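Local coordinates for succinate--CoA ligase subunit alpha (Campylobacter jejuni, PDB 6MEL), which is the alpha chain of a two-chain ligase, built from a Rossmann-like CoA-binding domain followed by a CoA-ligase domain, at residues G149-S154 with S193-D198; V176-D181 with L186-L191. One frame throughout, in Å; residues are numbered along the deposited sequence.

Contact 1: residues G149-S154 with S193-D198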
# COMPACT_ATOMS: atom_id res chain seq x y z
N GLY A 149 25.30 -2.08 -6.82
CA GLY A 149 24.32 -1.17 -6.25
C GLY A 149 22.97 -1.87 -6.15
O GLY A 149 22.69 -2.81 -6.94
N LEU A 150 22.15 -1.43 -5.19
CA LEU A 150 20.83 -2.05 -4.93
C LEU A 150 19.78 -0.94 -4.71
O LEU A 150 20.01 -0.07 -3.89
CB LEU A 150 21.06 -2.87 -3.66
CG LEU A 150 20.15 -4.01 -3.30
CD1 LEU A 150 19.44 -4.63 -4.48
CD2 LEU A 150 20.97 -5.06 -2.53
N ILE A 151 18.66 -0.99 -5.42
CA ILE A 151 17.54 -0.10 -5.21
C ILE A 151 16.31 -0.96 -5.02
O ILE A 151 16.05 -1.77 -5.88
CB ILE A 151 17.33 0.85 -6.40
CG1 ILE A 151 18.62 1.58 -6.81
CG2 ILE A 151 16.21 1.84 -6.12
CD1 ILE A 151 18.58 2.06 -8.24
N SER A 152 15.58 -0.80 -3.91
CA SER A 152 14.49 -1.74 -3.59
C SER A 152 13.30 -1.04 -2.89
O SER A 152 13.48 -0.29 -1.93
CB SER A 152 15.02 -2.85 -2.75
OG SER A 152 14.01 -3.78 -2.41
N LYS A 153 12.10 -1.42 -3.32
CA LYS A 153 10.87 -0.98 -2.69
C LYS A 153 10.55 -1.86 -1.46
O LYS A 153 9.50 -1.61 -0.77
CB LYS A 153 9.70 -1.10 -3.65
CG LYS A 153 9.44 0.06 -4.61
CD LYS A 153 8.28 -0.27 -5.51
CE LYS A 153 7.93 0.87 -6.43
NZ LYS A 153 6.79 0.53 -7.31
N SER A 154 11.40 -2.84 -1.15
CA SER A 154 11.11 -3.70 0.02
C SER A 154 12.25 -3.73 1.05
O SER A 154 13.31 -3.09 0.88
CB SER A 154 10.65 -5.08 -0.37
OG SER A 154 11.13 -5.48 -1.60
N SER A 193 21.01 7.15 -11.78
CA SER A 193 21.96 8.20 -12.21
C SER A 193 23.13 8.34 -11.23
O SER A 193 24.24 8.54 -11.67
CB SER A 193 21.31 9.55 -12.37
OG SER A 193 20.22 9.43 -13.26
N GLU A 194 22.86 8.33 -9.92
CA GLU A 194 23.95 8.36 -8.93
C GLU A 194 24.90 7.18 -9.14
O GLU A 194 26.11 7.36 -9.08
CB GLU A 194 23.41 8.32 -7.50
CG GLU A 194 22.76 9.62 -7.10
CD GLU A 194 23.73 10.73 -6.72
OE1 GLU A 194 24.94 10.46 -6.45
OE2 GLU A 194 23.27 11.85 -6.65
N PHE A 195 24.35 5.98 -9.34
CA PHE A 195 25.17 4.75 -9.47
C PHE A 195 26.00 4.78 -10.77
O PHE A 195 27.11 4.29 -10.81
CB PHE A 195 24.31 3.48 -9.40
CG PHE A 195 23.91 3.04 -8.01
CD1 PHE A 195 24.86 2.83 -7.02
CD2 PHE A 195 22.58 2.85 -7.68
CE1 PHE A 195 24.50 2.43 -5.75
CE2 PHE A 195 22.22 2.44 -6.40
CZ PHE A 195 23.17 2.25 -5.44
N GLN A 196 25.45 5.36 -11.82
CA GLN A 196 26.12 5.47 -13.09
C GLN A 196 27.37 6.36 -12.93
O GLN A 196 28.39 6.07 -13.51
CB GLN A 196 25.16 6.05 -14.13
CG GLN A 196 25.77 6.31 -15.51
CD GLN A 196 26.16 5.02 -16.19
OE1 GLN A 196 25.40 4.06 -16.22
NE2 GLN A 196 27.37 4.98 -16.72
N LYS A 197 27.28 7.39 -12.10
CA LYS A 197 28.41 8.30 -11.80
C LYS A 197 29.38 7.74 -10.74
O LYS A 197 30.38 8.33 -10.54
CB LYS A 197 27.91 9.63 -11.23
CG LYS A 197 27.07 10.49 -12.18
CD LYS A 197 26.86 11.89 -11.63
CE LYS A 197 25.54 12.06 -10.93
NZ LYS A 197 24.49 12.45 -11.91
N ASP A 198 29.01 6.69 -10.00
CA ASP A 198 29.83 6.13 -8.94
C ASP A 198 30.76 5.09 -9.56
O ASP A 198 30.31 4.00 -10.02
CB ASP A 198 28.95 5.52 -7.83
CG ASP A 198 29.74 4.67 -6.85
OD1 ASP A 198 30.93 4.94 -6.75
OD2 ASP A 198 29.17 3.74 -6.20
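Strand 149-152 and helix 193-197, the end of helix 188-197, run antiparallel, their axes 9.9 Å apart at closest, with G149 opposite F195 at a CA-CA distance of 6.8 Å. The ring of F195 fills most of the contact. It projects toward the start of the strand, and G149 CA lies over one face of it, 3.9 Å from the centroid and 24° off the ring normal, a CH-pi contact offset toward the rim; its nearest ring atom is CE1, at 3.6 Å. I151, two residues on, meets the same ring at its edge, with CG1 close to the ring plane and 3.7 Å from F195 CE2. The first torsion of I151 sets CG1 anti to the carbonyl carbon (chi1 -51°) and sends the longer branch past the ring, so that the two side chains slide by each other in opposite directions. I204 of the adjacent strand touches both I151 and F195. No hydrogen bond crosses between the two segments, and what they share is apolar and CH-pi contact; the lack of a side chain at G149 lets the phenyl face approach the backbone closely.

Contact 2: residues V176-D181 with L186-L191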
# COMPACT_ATOMS: atom_id res chain seq x y z
N VAL A 176 19.78 1.05 -1.24
CA VAL A 176 18.79 2.02 -0.86
C VAL A 176 17.41 1.36 -0.87
O VAL A 176 16.94 0.85 -1.90
CB VAL A 176 18.81 3.22 -1.80
CG1 VAL A 176 17.93 4.33 -1.25
CG2 VAL A 176 20.22 3.70 -2.04
N GLY A 177 16.73 1.37 0.26
CA GLY A 177 15.32 1.00 0.29
C GLY A 177 14.48 2.24 0.01
O GLY A 177 14.52 3.14 0.81
N ILE A 178 13.75 2.29 -1.13
CA ILE A 178 13.04 3.49 -1.54
C ILE A 178 11.61 3.57 -0.99
O ILE A 178 11.00 4.63 -1.14
CB ILE A 178 13.07 3.66 -3.06
CG1 ILE A 178 12.36 2.51 -3.79
CG2 ILE A 178 14.50 3.90 -3.53
CD1 ILE A 178 12.25 2.74 -5.26
N GLY A 179 11.07 2.48 -0.43
CA GLY A 179 9.82 2.48 0.27
C GLY A 179 8.69 1.81 -0.49
O GLY A 179 8.69 1.73 -1.74
N GLY A 180 7.71 1.35 0.30
CA GLY A 180 6.57 0.57 -0.19
C GLY A 180 5.26 1.36 -0.25
O GLY A 180 4.19 0.77 -0.40
N ASP A 181 5.33 2.68 -0.10
CA ASP A 181 4.13 3.53 -0.08
C ASP A 181 3.84 4.07 -1.48
O ASP A 181 4.66 4.01 -2.41
CB ASP A 181 4.30 4.66 0.94
CG ASP A 181 4.09 4.21 2.38
OD1 ASP A 181 3.78 3.03 2.59
OD2 ASP A 181 4.20 5.09 3.29
N LEU A 186 13.18 9.71 -3.49
CA LEU A 186 14.10 9.24 -4.51
C LEU A 186 13.69 7.82 -4.95
O LEU A 186 13.34 6.96 -4.12
CB LEU A 186 15.52 9.23 -3.97
CG LEU A 186 16.14 10.57 -3.59
CD1 LEU A 186 17.50 10.36 -2.96
CD2 LEU A 186 16.24 11.50 -4.77
N ALA A 187 13.76 7.56 -6.25
CA ALA A 187 13.42 6.24 -6.77
C ALA A 187 14.46 5.78 -7.82
O ALA A 187 15.61 6.13 -7.73
CB ALA A 187 12.02 6.29 -7.31
N TYR A 188 14.04 5.01 -8.82
CA TYR A 188 14.96 4.33 -9.72
C TYR A 188 15.76 5.35 -10.53
O TYR A 188 16.98 5.25 -10.63
CB TYR A 188 14.20 3.36 -10.65
CG TYR A 188 13.43 2.33 -9.88
CD1 TYR A 188 14.08 1.33 -9.17
CD2 TYR A 188 12.05 2.41 -9.76
CE1 TYR A 188 13.39 0.43 -8.39
CE2 TYR A 188 11.34 1.51 -8.99
CZ TYR A 188 12.01 0.51 -8.31
OH TYR A 188 11.29 -0.42 -7.60
N LYS A 189 15.10 6.35 -11.12
CA LYS A 189 15.80 7.25 -12.07
C LYS A 189 16.94 7.99 -11.37
O LYS A 189 18.04 8.02 -11.88
CB LYS A 189 14.87 8.32 -12.63
CG LYS A 189 13.86 7.78 -13.62
CD LYS A 189 12.92 8.84 -14.16
CE LYS A 189 12.22 8.26 -15.37
NZ LYS A 189 11.11 9.14 -15.82
N GLU A 190 16.64 8.60 -10.22
CA GLU A 190 17.60 9.43 -9.50
C GLU A 190 18.76 8.56 -9.00
O GLU A 190 19.93 8.94 -9.10
CB GLU A 190 16.96 10.12 -8.30
CG GLU A 190 15.83 11.08 -8.66
CD GLU A 190 14.41 10.51 -8.80
OE1 GLU A 190 14.14 9.23 -8.75
OE2 GLU A 190 13.54 11.36 -8.94
N LEU A 191 18.43 7.39 -8.44
CA LEU A 191 19.45 6.55 -7.86
C LEU A 191 20.27 5.83 -8.93
O LEU A 191 21.47 5.64 -8.77
CB LEU A 191 18.79 5.58 -6.87
CG LEU A 191 18.19 6.27 -5.65
CD1 LEU A 191 17.48 5.27 -4.76
CD2 LEU A 191 19.26 6.97 -4.86
O HOH W 1 12.24 6.99 -1.61
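I178, with L191 and V176, carries the apolar contact of a beta-alpha connection in the CoA-ligase domain, where strand 172-177 gives way to a loop and then to helix 188-197. The two branches of I178 serve different partners. A chi1 of 62° sets CG1 between the backbone N and the carbonyl carbon and carries CD1 over one face of the Y188 ring, 4.1 Å from the centroid and 22° off the normal, a CH-pi contact in which the two side chains cross at about a right angle. The same methyl also packs on A187. The CG2 branch lies 3.3 Å from L186 O and 3.5 Å from L191 CD1. That leucine methyl is shared, because V176 comes to it tip to tip, CG1 at 3.7 Å. Y188 is held at its far end by a hydrogen bond from OH to I207 O on strand 203-209, which would limit movement of the ring that I178 CD1 covers. At the start of the helix A187 takes the N-cap position, and its backbone N donates to E190 OE1, reaching the carboxylate from above its plane. One water lies 2.7 Å from both I178 O and L186 O.

In the fold
Both contacts are buried, and both pack helix 188-197 against one mixed sheet, in which strands 148-152 and 172-177 are parallel neighbours. Contact 2 uses the N-terminal end of the helix and contact 1 its C-terminal end, so the helix meets the sheet near both ends; contact 2 is also nested in the chain loop that contact 1 closes. Strand 148-152 pairs with the 176-178 backbone through probable hydrogen bonds, S152 O to I178 N and L150 O to V176 N, while I151 touches I178, Y188 and L191. Both contacts place an aliphatic carbon over an aromatic face, but contact 1 is smaller, and contact 2 adds methyl-methyl packing and a water close to two carbonyl oxygens.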